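Local coordinates for protein diaminopimelate decarboxylase (Methanocaldococcus jannaschii, PDB 1TWI) that catalyses the pyridoxal-phosphate-dependent decarboxylation of meso-diaminopimelate to L-lysine, the last step of lysine biosynthesis, as a homodimer, at residues A[49-54]-A[270-275]; A[58-63]-A[284-289]; A[339-344]-A[377-382]; A[347-352]-A[370-375]. All coordinates share one frame; numbering follows the deposited sequence.

Interaction 1. Residues A[49-54]-A[270-275]; sequences EAFKRW and AIINTM
W54 and I272 have the nearest CA atoms of helices 49-54 and 270-275, which run nearly parallel (12°), the axes of these short segments 10.0 Å apart at closest. I272 is the central apolar residue of the contact. Its CG2 stands anti to the backbone N and sits over the centre of the R53 guanidinium, 3.6 Å from R53 CZ. I272 CG1 comes to 4.0 Å from W54 CE3. I272 CD1 touches both R53 CB and F51 CD1. The R53 chain is extended from CG to NE, and its guanidinium meets N273. There R53 NH2 gives a fairly straight bond to N273 OD1 at 2.9 Å, with the acceptor close to the guanidinium plane. R53 NH1 adds a weak bond to the same oxygen. The amide plane is turned 53° from the guanidinium. E57 takes R53 NE in a salt bridge.

Both helices pack on the outside of the TIM-barrel-like domain that binds pyridoxal phosphate. They flank L287 of strand 286-289, which F51, W54 and M275 all touch. M275 crosses W54 at about a right angle. Its CE lies 3.8 Å from W54 CH2, and its SD is 4.5 Å from the centroid of the six-membered ring of W54, an oblique Met-aromatic contact. W54 NE1 is bonded to the P285 carbonyl. I271 CD1 meets the edge of the F51 ring, 4.2 Å from F51 CZ, while that ring also stacks with F62.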
loop_
_atom_site.group_PDB
_atom_site.type_symbol
_atom_site.label_atom_id
_atom_site.label_comp_id
_atom_site.label_asym_id
_atom_site.label_seq_id
_atom_site.Cartn_x
_atom_site.Cartn_y
_atom_site.Cartn_z
ATOM N N GLU A 49 -30.006 -12.596 10.338
ATOM C CA GLU A 49 -31.428 -12.606 10.065
ATOM C C GLU A 49 -31.723 -13.190 8.670
ATOM O O GLU A 49 -32.655 -13.991 8.478
ATOM C CB GLU A 49 -31.979 -11.193 10.175
ATOM C CG GLU A 49 -33.444 -11.146 9.912
ATOM C CD GLU A 49 -34.292 -11.632 11.088
ATOM O OE1 GLU A 49 -35.518 -11.714 10.880
ATOM O OE2 GLU A 49 -33.741 -11.919 12.202
ATOM N N ALA A 50 -30.890 -12.817 7.708
ATOM C CA ALA A 50 -31.087 -13.296 6.369
ATOM C C ALA A 50 -30.807 -14.794 6.231
ATOM O O ALA A 50 -31.510 -15.485 5.484
ATOM C CB ALA A 50 -30.222 -12.514 5.408
ATOM N N PHE A 51 -29.809 -15.310 6.939
ATOM C CA PHE A 51 -29.466 -16.714 6.760
ATOM C C PHE A 51 -29.950 -17.698 7.839
ATOM O O PHE A 51 -29.700 -18.864 7.723
ATOM C CB PHE A 51 -27.933 -16.878 6.557
ATOM C CG PHE A 51 -27.446 -16.446 5.190
ATOM C CD1 PHE A 51 -27.314 -17.372 4.166
ATOM C CD2 PHE A 51 -27.148 -15.109 4.929
ATOM C CE1 PHE A 51 -26.893 -16.971 2.892
ATOM C CE2 PHE A 51 -26.720 -14.680 3.644
ATOM C CZ PHE A 51 -26.592 -15.615 2.613
ATOM N N LYS A 52 -30.689 -17.265 8.863
ATOM C CA LYS A 52 -31.109 -18.230 9.885
ATOM C C LYS A 52 -32.034 -19.296 9.299
ATOM O O LYS A 52 -32.209 -20.366 9.858
ATOM C CB LYS A 52 -31.811 -17.513 11.048
ATOM C CG LYS A 52 -33.077 -16.802 10.639
ATOM C CD LYS A 52 -33.718 -16.217 11.892
ATOM C CE LYS A 52 -34.754 -15.161 11.592
ATOM N NZ LYS A 52 -34.973 -14.354 12.872
ATOM N N ARG A 53 -32.655 -18.978 8.186
ATOM C CA ARG A 53 -33.478 -19.946 7.515
ATOM C C ARG A 53 -32.671 -21.257 7.239
ATOM O O ARG A 53 -33.223 -22.368 7.243
ATOM C CB ARG A 53 -33.946 -19.344 6.185
ATOM C CG ARG A 53 -34.664 -20.304 5.309
ATOM C CD ARG A 53 -35.153 -19.648 4.036
ATOM N NE ARG A 53 -35.707 -20.659 3.135
ATOM C CZ ARG A 53 -35.697 -20.529 1.818
ATOM N NH1 ARG A 53 -35.172 -19.435 1.277
ATOM N NH2 ARG A 53 -36.163 -21.492 1.047
ATOM N N TRP A 54 -31.378 -21.135 6.943
ATOM C CA TRP A 54 -30.580 -22.345 6.668
ATOM C C TRP A 54 -30.676 -23.333 7.829
ATOM O O TRP A 54 -31.010 -24.514 7.644
ATOM C CB TRP A 54 -29.083 -22.010 6.436
ATOM C CG TRP A 54 -28.350 -23.240 6.006
ATOM C CD1 TRP A 54 -27.365 -23.937 6.694
ATOM C CD2 TRP A 54 -28.530 -23.913 4.776
ATOM N NE1 TRP A 54 -26.922 -25.011 5.921
ATOM C CE2 TRP A 54 -27.631 -25.000 4.743
ATOM C CE3 TRP A 54 -29.381 -23.696 3.666
ATOM C CZ2 TRP A 54 -27.556 -25.872 3.647
ATOM C CZ3 TRP A 54 -29.303 -24.563 2.588
ATOM C CH2 TRP A 54 -28.402 -25.631 2.580
ATOM N N ALA A 270 -30.982 -16.202 -2.785
ATOM C CA ALA A 270 -30.259 -16.814 -3.888
ATOM C C ALA A 270 -29.473 -18.092 -3.531
ATOM O O ALA A 270 -29.581 -19.162 -4.201
ATOM C CB ALA A 270 -29.326 -15.755 -4.523
ATOM N N ILE A 271 -28.661 -18.004 -2.484
ATOM C CA ILE A 271 -27.883 -19.173 -2.075
ATOM C C ILE A 271 -28.741 -20.330 -1.567
ATOM O O ILE A 271 -28.594 -21.481 -2.002
ATOM C CB ILE A 271 -26.822 -18.793 -0.967
ATOM C CG1 ILE A 271 -25.729 -17.916 -1.600
ATOM C CG2 ILE A 271 -26.214 -20.080 -0.358
ATOM C CD1 ILE A 271 -24.683 -17.401 -0.624
ATOM N N ILE A 272 -29.650 -20.020 -0.647
ATOM C CA ILE A 272 -30.435 -21.059 -0.018
ATOM C C ILE A 272 -31.366 -21.784 -0.992
ATOM O O ILE A 272 -31.399 -23.030 -1.008
ATOM C CB ILE A 272 -31.204 -20.470 1.218
ATOM C CG1 ILE A 272 -30.205 -20.050 2.291
ATOM C CG2 ILE A 272 -32.206 -21.501 1.796
ATOM C CD1 ILE A 272 -30.895 -19.265 3.455
ATOM N N ASN A 273 -32.078 -21.036 -1.819
ATOM C CA ASN A 273 -32.960 -21.686 -2.794
ATOM C C ASN A 273 -32.114 -22.487 -3.803
ATOM O O ASN A 273 -32.555 -23.501 -4.321
ATOM C CB ASN A 273 -33.879 -20.647 -3.489
ATOM C CG ASN A 273 -34.931 -20.048 -2.488
ATOM O OD1 ASN A 273 -35.595 -20.806 -1.742
ATOM N ND2 ASN A 273 -35.064 -18.709 -2.456
ATOM N N THR A 274 -30.877 -22.071 -4.065
ATOM C CA THR A 274 -30.093 -22.845 -5.005
ATOM C C THR A 274 -29.637 -24.130 -4.334
ATOM O O THR A 274 -29.815 -25.221 -4.907
ATOM C CB THR A 274 -28.866 -22.097 -5.541
ATOM O OG1 THR A 274 -29.305 -21.026 -6.371
ATOM C CG2 THR A 274 -28.004 -23.040 -6.422
ATOM N N MET A 275 -29.047 -24.044 -3.136
ATOM C CA MET A 275 -28.575 -25.263 -2.466
ATOM C C MET A 275 -29.692 -26.286 -2.184
ATOM O O MET A 275 -29.446 -27.494 -2.265
ATOM C CB MET A 275 -27.871 -24.943 -1.124
ATOM C CG MET A 275 -26.555 -24.137 -1.317
ATOM S SD MET A 275 -25.866 -23.657 0.240
ATOM C CE MET A 275 -25.156 -25.274 0.659
#

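Interaction 2. Residues A[58-63]-A[284-289]; sequences TGKEFI and MPNLIL
F62 and I63 pair in parallel with L287 and I288. Three backbone bonds hold this tight part: L287 N to E61 O, I63 N to L287 O, and L289 N to I63 O. N286 OD1 takes the place of a backbone acceptor and receives E61 N at 2.8 Å, in plane on a lone pair. The F62 and L287 side chains lie side by side. CG is anti to the backbone N in both (chi1 171° and 170°), which starts them the same way. L287 CG lies in the plane of the F62 ring, at its edge, 3.9 Å from F62 CD1. L289 CG also comes to the ring edge, 3.8 Å from F62 CE1. I63 CB meets I288 CG1 on the other face.

Toward T58 the contact is looser and partly exposed. The bent K60 chain lies by the M284 carbonyl. T58 CG2 touches M284 CB at 4.0 Å. T58 OG1 accepts K60 N in an ST turn and is also bonded to W54 O.

Strands 62-67 and 286-289 are the first and last of the parallel barrel, so their pairing closes the TIM-barrel-like domain. Strand 286-289 also pairs with strand 244-246. Helices 37-58 and 264-276 cover the L287 side.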
loop_
_atom_site.group_PDB
_atom_site.type_symbol
_atom_site.label_atom_id
_atom_site.label_comp_id
_atom_site.label_asym_id
_atom_site.label_seq_id
_atom_site.Cartn_x
_atom_site.Cartn_y
_atom_site.Cartn_z
ATOM N N THR A 58 -32.722 -26.946 7.578
ATOM C CA THR A 58 -31.836 -28.107 7.392
ATOM C C THR A 58 -31.333 -28.702 8.726
ATOM O O THR A 58 -30.801 -29.803 8.763
ATOM C CB THR A 58 -30.520 -27.689 6.574
ATOM O OG1 THR A 58 -29.719 -26.841 7.417
ATOM C CG2 THR A 58 -30.862 -26.933 5.300
ATOM N N GLY A 59 -31.482 -27.982 9.824
ATOM C CA GLY A 59 -30.933 -28.508 11.068
ATOM C C GLY A 59 -29.400 -28.393 11.101
ATOM O O GLY A 59 -28.771 -28.742 12.094
ATOM N N LYS A 60 -28.776 -27.896 10.038
ATOM C CA LYS A 60 -27.302 -27.764 10.047
ATOM C C LYS A 60 -26.842 -26.405 10.573
ATOM O O LYS A 60 -27.655 -25.537 10.883
ATOM C CB LYS A 60 -26.764 -28.012 8.636
ATOM C CG LYS A 60 -27.026 -29.466 8.188
ATOM C CD LYS A 60 -26.454 -30.408 9.230
ATOM C CE LYS A 60 -25.513 -31.480 8.717
ATOM N NZ LYS A 60 -26.273 -32.697 8.249
ATOM N N GLU A 61 -25.549 -26.198 10.703
ATOM C CA GLU A 61 -25.138 -24.894 11.217
ATOM C C GLU A 61 -24.873 -23.857 10.110
ATOM O O GLU A 61 -24.572 -24.213 8.970
ATOM C CB GLU A 61 -23.881 -25.094 12.073
ATOM C CG GLU A 61 -23.657 -24.006 13.126
ATOM C CD GLU A 61 -22.423 -24.302 14.017
ATOM O OE1 GLU A 61 -21.926 -25.489 13.981
ATOM O OE2 GLU A 61 -21.971 -23.343 14.732
ATOM N N PHE A 62 -25.029 -22.581 10.451
ATOM C CA PHE A 62 -24.718 -21.459 9.550
ATOM C C PHE A 62 -23.627 -20.667 10.293
ATOM O O PHE A 62 -23.837 -20.241 11.448
ATOM C CB PHE A 62 -25.921 -20.521 9.286
ATOM C CG PHE A 62 -25.525 -19.263 8.539
ATOM C CD1 PHE A 62 -25.076 -19.332 7.231
ATOM C CD2 PHE A 62 -25.510 -18.024 9.185
ATOM C CE1 PHE A 62 -24.608 -18.164 6.568
ATOM C CE2 PHE A 62 -25.042 -16.851 8.533
ATOM C CZ PHE A 62 -24.599 -16.931 7.238
ATOM N N ILE A 63 -22.483 -20.450 9.641
ATOM C CA ILE A 63 -21.362 -19.761 10.307
ATOM C C ILE A 63 -20.869 -18.584 9.511
ATOM O O ILE A 63 -20.573 -18.732 8.336
ATOM C CB ILE A 63 -20.115 -20.702 10.462
ATOM C CG1 ILE A 63 -20.498 -21.900 11.319
ATOM C CG2 ILE A 63 -18.893 -19.940 11.131
ATOM C CD1 ILE A 63 -19.388 -22.975 11.321
ATOM N N MET A 284 -27.825 -31.987 3.018
ATOM C CA MET A 284 -27.506 -30.590 3.116
ATOM C C MET A 284 -26.393 -30.388 4.131
ATOM O O MET A 284 -26.427 -30.935 5.223
ATOM C CB MET A 284 -28.734 -29.762 3.470
ATOM C CG MET A 284 -29.756 -29.768 2.322
ATOM S SD MET A 284 -29.276 -28.848 0.853
ATOM C CE MET A 284 -28.448 -30.108 -0.097
ATOM N N PRO A 285 -25.388 -29.563 3.768
ATOM C CA PRO A 285 -24.246 -29.318 4.671
ATOM C C PRO A 285 -24.378 -28.107 5.612
ATOM O O PRO A 285 -25.369 -27.350 5.549
ATOM C CB PRO A 285 -23.093 -29.104 3.692
ATOM C CG PRO A 285 -23.809 -28.229 2.579
ATOM C CD PRO A 285 -25.177 -28.973 2.422
ATOM N N ASN A 286 -23.391 -27.948 6.503
ATOM C CA ASN A 286 -23.343 -26.699 7.270
ATOM C C ASN A 286 -22.966 -25.675 6.213
ATOM O O ASN A 286 -22.280 -26.007 5.258
ATOM C CB ASN A 286 -22.260 -26.753 8.330
ATOM C CG ASN A 286 -22.487 -27.868 9.284
ATOM O OD1 ASN A 286 -23.541 -27.918 9.945
ATOM N ND2 ASN A 286 -21.533 -28.795 9.358
ATOM N N LEU A 287 -23.410 -24.430 6.374
ATOM C CA LEU A 287 -23.122 -23.413 5.394
ATOM C C LEU A 287 -22.224 -22.342 6.017
ATOM O O LEU A 287 -22.502 -21.882 7.130
ATOM C CB LEU A 287 -24.461 -22.745 4.915
ATOM C CG LEU A 287 -24.343 -21.479 4.035
ATOM C CD1 LEU A 287 -23.561 -21.790 2.764
ATOM C CD2 LEU A 287 -25.757 -20.904 3.641
ATOM N N ILE A 288 -21.137 -21.965 5.340
ATOM C CA ILE A 288 -20.250 -20.927 5.883
ATOM C C ILE A 288 -20.080 -19.838 4.838
ATOM O O ILE A 288 -19.955 -20.160 3.631
ATOM C CB ILE A 288 -18.817 -21.496 6.146
ATOM C CG1 ILE A 288 -18.911 -22.670 7.132
ATOM C CG2 ILE A 288 -17.893 -20.408 6.689
ATOM C CD1 ILE A 288 -17.586 -23.542 7.251
ATOM N N LEU A 289 -20.091 -18.569 5.264
ATOM C CA LEU A 289 -19.821 -17.457 4.347
ATOM C C LEU A 289 -18.643 -16.710 4.970
ATOM O O LEU A 289 -18.432 -16.791 6.182
ATOM C CB LEU A 289 -21.022 -16.480 4.216
ATOM C CG LEU A 289 -22.330 -17.103 3.695
ATOM C CD1 LEU A 289 -23.389 -15.978 3.397
ATOM C CD2 LEU A 289 -22.026 -17.875 2.428
#

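Interaction 3. Residues A[339-344]-A[377-382]; sequences IINCKV and DVLAIF
I340 CD1 meets the edge of the F382 ring, 3.8 Å from F382 CE1. I340 CG1 stands between the backbone N and the carbonyl carbon (chi1 66°), and the same atom also touches A380 CB. C342 SG also touches A380 CB, at 3.9 Å. F14 of strand 13-16 packs against I340, C342 and A380, and its ring meets that of F382.

I339 and I381 lie side by side on the other face, pointing the same way, with their CG1 atoms 4.0 Å apart. L379 follows on this side, its CD2 3.8 Å from N341 CA. F364 touches both I339 and I381.

N341 and D377 meet at about a right angle, their amide and carboxylate planes 63° apart. N341 ND2 donates almost straight to D377 OD2 at 3.0 Å. The acceptor lies in the amide plane, but ND2 approaches from above the carboxylate plane. D377 OD2 also pairs with K345 in a salt bridge. N341 OD1 accepts K343 N in an Asx turn, so both ends of the amide are held. A water donates to N341 OD1 and accepts from V378 N, bridging the strands.

The backbones are antiparallel. I340 and A380 form a hydrogen-bonded pair, and I339-I381 and N341-L379 are non-hydrogen-bonded pairs. C342 N extends the bonding to V378 O. Strand 378-382 also bonds to strand 300-311. The pairing thus belongs to the mixed beta-sheet domain characteristic of class-II decarboxylases with a TIM-barrel-like partner domain.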
loop_
_atom_site.group_PDB
_atom_site.type_symbol
_atom_site.label_atom_id
_atom_site.label_comp_id
_atom_site.label_asym_id
_atom_site.label_seq_id
_atom_site.Cartn_x
_atom_site.Cartn_y
_atom_site.Cartn_z
ATOM N N ILE A 339 -17.734 11.687 0.094
ATOM C CA ILE A 339 -17.007 12.603 0.957
ATOM C C ILE A 339 -17.896 13.816 1.234
ATOM O O ILE A 339 -18.533 14.314 0.316
ATOM C CB ILE A 339 -15.709 13.103 0.243
ATOM C CG1 ILE A 339 -14.763 11.909 -0.011
ATOM C CG2 ILE A 339 -14.959 14.187 1.088
ATOM C CD1 ILE A 339 -13.611 12.233 -0.996
ATOM N N ILE A 340 -17.927 14.291 2.482
ATOM C CA ILE A 340 -18.697 15.481 2.848
ATOM C C ILE A 340 -17.894 16.387 3.800
ATOM O O ILE A 340 -16.871 15.996 4.393
ATOM C CB ILE A 340 -19.982 15.142 3.651
ATOM C CG1 ILE A 340 -19.575 14.553 5.016
ATOM C CG2 ILE A 340 -20.904 14.113 2.867
ATOM C CD1 ILE A 340 -20.806 14.179 5.888
ATOM N N ASN A 341 -18.386 17.610 3.944
ATOM C CA ASN A 341 -17.827 18.532 4.906
ATOM C C ASN A 341 -18.633 18.147 6.147
ATOM O O ASN A 341 -19.838 17.906 6.058
ATOM C CB ASN A 341 -18.179 19.972 4.535
ATOM C CG ASN A 341 -17.377 20.991 5.332
ATOM O OD1 ASN A 341 -17.100 20.791 6.536
ATOM N ND2 ASN A 341 -17.013 22.092 4.675
ATOM N N CYS A 342 -17.993 18.055 7.301
ATOM C CA CYS A 342 -18.745 17.755 8.524
ATOM C C CYS A 342 -19.623 18.915 8.968
ATOM O O CYS A 342 -20.432 18.741 9.861
ATOM C CB CYS A 342 -17.793 17.429 9.684
ATOM S SG CYS A 342 -17.084 15.736 9.475
ATOM N N LYS A 343 -19.453 20.091 8.358
ATOM C CA LYS A 343 -20.247 21.270 8.729
ATOM C C LYS A 343 -21.105 21.697 7.554
ATOM O O LYS A 343 -20.582 21.905 6.467
ATOM C CB LYS A 343 -19.340 22.459 9.089
ATOM C CG LYS A 343 -20.095 23.746 9.575
ATOM C CD LYS A 343 -20.828 23.569 10.945
ATOM C CE LYS A 343 -21.797 24.773 11.259
ATOM N NZ LYS A 343 -23.031 24.686 10.380
ATOM N N VAL A 344 -22.407 21.852 7.789
ATOM C CA VAL A 344 -23.319 22.308 6.745
ATOM C C VAL A 344 -23.062 23.802 6.576
ATOM O O VAL A 344 -22.868 24.540 7.580
ATOM C CB VAL A 344 -24.775 22.114 7.187
ATOM C CG1 VAL A 344 -25.717 22.968 6.315
ATOM C CG2 VAL A 344 -25.108 20.638 7.098
ATOM N N ASP A 377 -11.888 23.165 8.466
ATOM C CA ASP A 377 -13.061 22.298 8.421
ATOM C C ASP A 377 -12.521 20.864 8.456
ATOM O O ASP A 377 -11.350 20.620 8.172
ATOM C CB ASP A 377 -13.823 22.491 7.092
ATOM C CG ASP A 377 -14.725 23.726 7.106
ATOM O OD1 ASP A 377 -14.926 24.284 8.215
ATOM O OD2 ASP A 377 -15.247 24.096 6.015
ATOM N N VAL A 378 -13.402 19.942 8.796
ATOM C CA VAL A 378 -13.079 18.517 8.873
ATOM C C VAL A 378 -13.928 17.832 7.796
ATOM O O VAL A 378 -15.153 18.056 7.753
ATOM C CB VAL A 378 -13.475 17.970 10.252
ATOM C CG1 VAL A 378 -13.211 16.423 10.316
ATOM C CG2 VAL A 378 -12.634 18.718 11.390
ATOM N N LEU A 379 -13.292 17.058 6.911
ATOM C CA LEU A 379 -14.047 16.341 5.911
ATOM C C LEU A 379 -14.156 14.884 6.392
ATOM O O LEU A 379 -13.244 14.396 7.078
ATOM C CB LEU A 379 -13.333 16.331 4.549
ATOM C CG LEU A 379 -12.911 17.665 3.935
ATOM C CD1 LEU A 379 -12.428 17.388 2.513
ATOM C CD2 LEU A 379 -14.142 18.632 3.877
ATOM N N ALA A 380 -15.263 14.205 6.061
ATOM C CA ALA A 380 -15.424 12.799 6.394
ATOM C C ALA A 380 -15.455 11.987 5.077
ATOM O O ALA A 380 -16.248 12.285 4.124
ATOM C CB ALA A 380 -16.734 12.579 7.176
ATOM N N ILE A 381 -14.622 10.955 5.019
ATOM C CA ILE A 381 -14.583 10.088 3.845
ATOM C C ILE A 381 -15.295 8.847 4.327
ATOM O O ILE A 381 -14.863 8.166 5.282
ATOM C CB ILE A 381 -13.108 9.768 3.470
ATOM C CG1 ILE A 381 -12.380 11.086 3.113
ATOM C CG2 ILE A 381 -13.056 8.790 2.237
ATOM C CD1 ILE A 381 -10.760 10.943 3.266
ATOM N N PHE A 382 -16.395 8.526 3.656
ATOM C CA PHE A 382 -17.219 7.379 4.035
ATOM C C PHE A 382 -16.731 6.000 3.628
ATOM O O PHE A 382 -15.996 5.846 2.672
ATOM C CB PHE A 382 -18.613 7.478 3.400
ATOM C CG PHE A 382 -19.558 8.437 4.097
ATOM C CD1 PHE A 382 -19.084 9.650 4.624
ATOM C CD2 PHE A 382 -20.914 8.157 4.153
ATOM C CE1 PHE A 382 -19.979 10.573 5.185
ATOM C CE2 PHE A 382 -21.846 9.073 4.716
ATOM C CZ PHE A 382 -21.365 10.278 5.226
HETATM O O HOH W 1 -16.159 20.818 9.113
#

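Interaction 4. Residues A[347-352]-A[370-375]; sequences EKEVVS and LDKVEV
E349 and L370 are an antiparallel hydrogen-bonded pair, with E349 N bonded to L370 O and L370 N to E349 O. K348 and D371 form the next, non-hydrogen-bonded pair. K372 N then bonds to E347 O at 2.9 Å.

Charged groups dominate the side chains. E349 CG stands between the backbone N and the carbonyl carbon (chi1 55°); with the chain beyond extended, the carboxylate reaches V373. There E349 OE1 accepts V373 N at 2.9 Å, on its anti side. A water donates to E349 OE1 and to V373 O and accepts from K372 NZ, so it links carboxylate and ammonium, which are not in direct contact. E349 OE2 has a salt bridge to K316. The E347 carboxylate lies alongside the K372 chain, with E347 OE1 3.5 Å from K372 CE. K348 NZ forms a salt bridge to D371 OD1 at 3.3 Å, a weak hydrogen bond, while D371 OD2 is bonded to K345 N.

The apolar contact is V351 CG2 on L370 CG at 4.1 Å, the two side chains crossing at about a right angle.

The pair belongs to the beta hairpin of strands 348-354 and 363-371. Strand 316-320 runs parallel to strand 348-354 on its other edge, and V318 touches V351 and V373.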
loop_
_atom_site.group_PDB
_atom_site.type_symbol
_atom_site.label_atom_id
_atom_site.label_comp_id
_atom_site.label_asym_id
_atom_site.label_seq_id
_atom_site.Cartn_x
_atom_site.Cartn_y
_atom_site.Cartn_z
ATOM N N GLU A 347 -23.539 27.546 1.302
ATOM C CA GLU A 347 -22.953 27.653 -0.011
ATOM C C GLU A 347 -22.315 26.305 -0.317
ATOM O O GLU A 347 -21.807 25.670 0.611
ATOM C CB GLU A 347 -21.868 28.757 -0.006
ATOM C CG GLU A 347 -21.248 28.952 -1.361
ATOM C CD GLU A 347 -20.189 30.059 -1.401
ATOM O OE1 GLU A 347 -19.385 30.074 -2.364
ATOM O OE2 GLU A 347 -20.150 30.901 -0.489
ATOM N N LYS A 348 -22.343 25.880 -1.584
ATOM C CA LYS A 348 -21.721 24.626 -2.014
ATOM C C LYS A 348 -20.770 24.938 -3.160
ATOM O O LYS A 348 -20.871 25.977 -3.787
ATOM C CB LYS A 348 -22.776 23.634 -2.464
ATOM C CG LYS A 348 -23.690 23.167 -1.353
ATOM C CD LYS A 348 -24.666 22.144 -2.003
ATOM C CE LYS A 348 -25.896 21.835 -1.129
ATOM N NZ LYS A 348 -25.505 21.457 0.292
ATOM N N GLU A 349 -19.819 24.066 -3.427
ATOM C CA GLU A 349 -18.863 24.328 -4.479
ATOM C C GLU A 349 -18.283 22.983 -4.879
ATOM O O GLU A 349 -18.354 22.001 -4.109
ATOM C CB GLU A 349 -17.736 25.275 -3.994
ATOM C CG GLU A 349 -17.048 24.768 -2.754
ATOM C CD GLU A 349 -15.767 25.529 -2.367
ATOM O OE1 GLU A 349 -15.240 25.217 -1.250
ATOM O OE2 GLU A 349 -15.288 26.395 -3.159
ATOM N N VAL A 350 -17.706 22.936 -6.069
ATOM C CA VAL A 350 -17.129 21.700 -6.585
ATOM C C VAL A 350 -15.630 21.790 -6.390
ATOM O O VAL A 350 -15.017 22.780 -6.796
ATOM C CB VAL A 350 -17.434 21.528 -8.104
ATOM C CG1 VAL A 350 -16.707 20.322 -8.659
ATOM C CG2 VAL A 350 -18.947 21.377 -8.301
ATOM N N VAL A 351 -15.051 20.771 -5.754
ATOM C CA VAL A 351 -13.615 20.742 -5.481
ATOM C C VAL A 351 -13.065 19.318 -5.600
ATOM O O VAL A 351 -13.833 18.360 -5.630
ATOM C CB VAL A 351 -13.267 21.209 -4.016
ATOM C CG1 VAL A 351 -13.696 22.646 -3.755
ATOM C CG2 VAL A 351 -13.938 20.271 -3.001
ATOM N N SER A 352 -11.736 19.197 -5.659
ATOM C CA SER A 352 -11.063 17.894 -5.684
ATOM C C SER A 352 -10.334 17.836 -4.319
ATOM O O SER A 352 -9.867 18.848 -3.809
ATOM C CB SER A 352 -10.096 17.813 -6.859
ATOM O OG SER A 352 -10.824 17.759 -8.093
ATOM N N LEU A 370 -19.317 19.838 -2.460
ATOM C CA LEU A 370 -19.346 19.769 -1.007
ATOM C C LEU A 370 -19.814 21.122 -0.445
ATOM O O LEU A 370 -19.692 22.137 -1.126
ATOM C CB LEU A 370 -17.923 19.525 -0.445
ATOM C CG LEU A 370 -17.001 18.433 -0.977
ATOM C CD1 LEU A 370 -15.921 18.297 0.050
ATOM C CD2 LEU A 370 -17.667 17.140 -1.245
ATOM N N ASP A 371 -20.311 21.130 0.780
ATOM C CA ASP A 371 -20.598 22.415 1.431
ATOM C C ASP A 371 -19.246 23.127 1.491
ATOM O O ASP A 371 -18.206 22.507 1.791
ATOM C CB ASP A 371 -21.161 22.236 2.843
ATOM C CG ASP A 371 -22.641 21.804 2.829
ATOM O OD1 ASP A 371 -22.904 20.756 2.213
ATOM O OD2 ASP A 371 -23.530 22.500 3.416
ATOM N N LYS A 372 -19.299 24.435 1.219
ATOM C CA LYS A 372 -18.154 25.336 1.126
ATOM C C LYS A 372 -17.039 24.981 2.115
ATOM O O LYS A 372 -17.233 25.045 3.321
ATOM C CB LYS A 372 -18.624 26.770 1.366
ATOM C CG LYS A 372 -17.560 27.829 1.144
ATOM C CD LYS A 372 -17.396 28.147 -0.305
ATOM C CE LYS A 372 -16.537 29.399 -0.537
ATOM N NZ LYS A 372 -15.140 29.230 0.010
ATOM N N VAL A 373 -15.873 24.652 1.571
ATOM C CA VAL A 373 -14.736 24.256 2.403
ATOM C C VAL A 373 -13.847 25.420 2.864
ATOM O O VAL A 373 -13.471 26.276 2.068
ATOM C CB VAL A 373 -13.875 23.177 1.663
ATOM C CG1 VAL A 373 -12.700 22.746 2.560
ATOM C CG2 VAL A 373 -14.736 21.950 1.313
ATOM N N GLU A 374 -13.588 25.483 4.174
ATOM C CA GLU A 374 -12.695 26.489 4.752
ATOM C C GLU A 374 -11.549 25.768 5.476
ATOM O O GLU A 374 -11.703 24.636 5.901
ATOM C CB GLU A 374 -13.484 27.386 5.714
ATOM C CG GLU A 374 -14.661 28.062 4.939
ATOM C CD GLU A 374 -15.684 28.737 5.829
ATOM O OE1 GLU A 374 -16.944 28.639 5.566
ATOM O OE2 GLU A 374 -15.216 29.398 6.786
ATOM N N VAL A 375 -10.395 26.409 5.570
ATOM C CA VAL A 375 -9.263 25.802 6.299
ATOM C C VAL A 375 -9.775 25.570 7.683
ATOM O O VAL A 375 -10.442 26.455 8.264
ATOM C CB VAL A 375 -8.048 26.783 6.345
ATOM C CG1 VAL A 375 -6.988 26.320 7.406
ATOM C CG2 VAL A 375 -7.425 26.869 4.951
HETATM O O HOH W 2 -13.521 27.077 -0.568
#

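Overall arrangement
The four contacts form two groups. Interactions 1 and 2 have centres 9 Å apart, and their segments alternate along the chain. Helix 37-58 leads into strand 62-67, and helix 264-276 into strand 286-289. Early and late parts are thus joined twice, by helices outside and strands inside, closing the barrel that binds pyridoxal phosphate. Interactions 3 and 4 come later in the chain, with centres 10 Å apart, and help build the mixed sheet of the second, beta domain. Interaction 4 is nested within the loop closed by interaction 3, and N341 probably bonds to D371 between them. Interactions 2 and 3 are about 42 Å apart between centres, on opposite sides of the chain's centre.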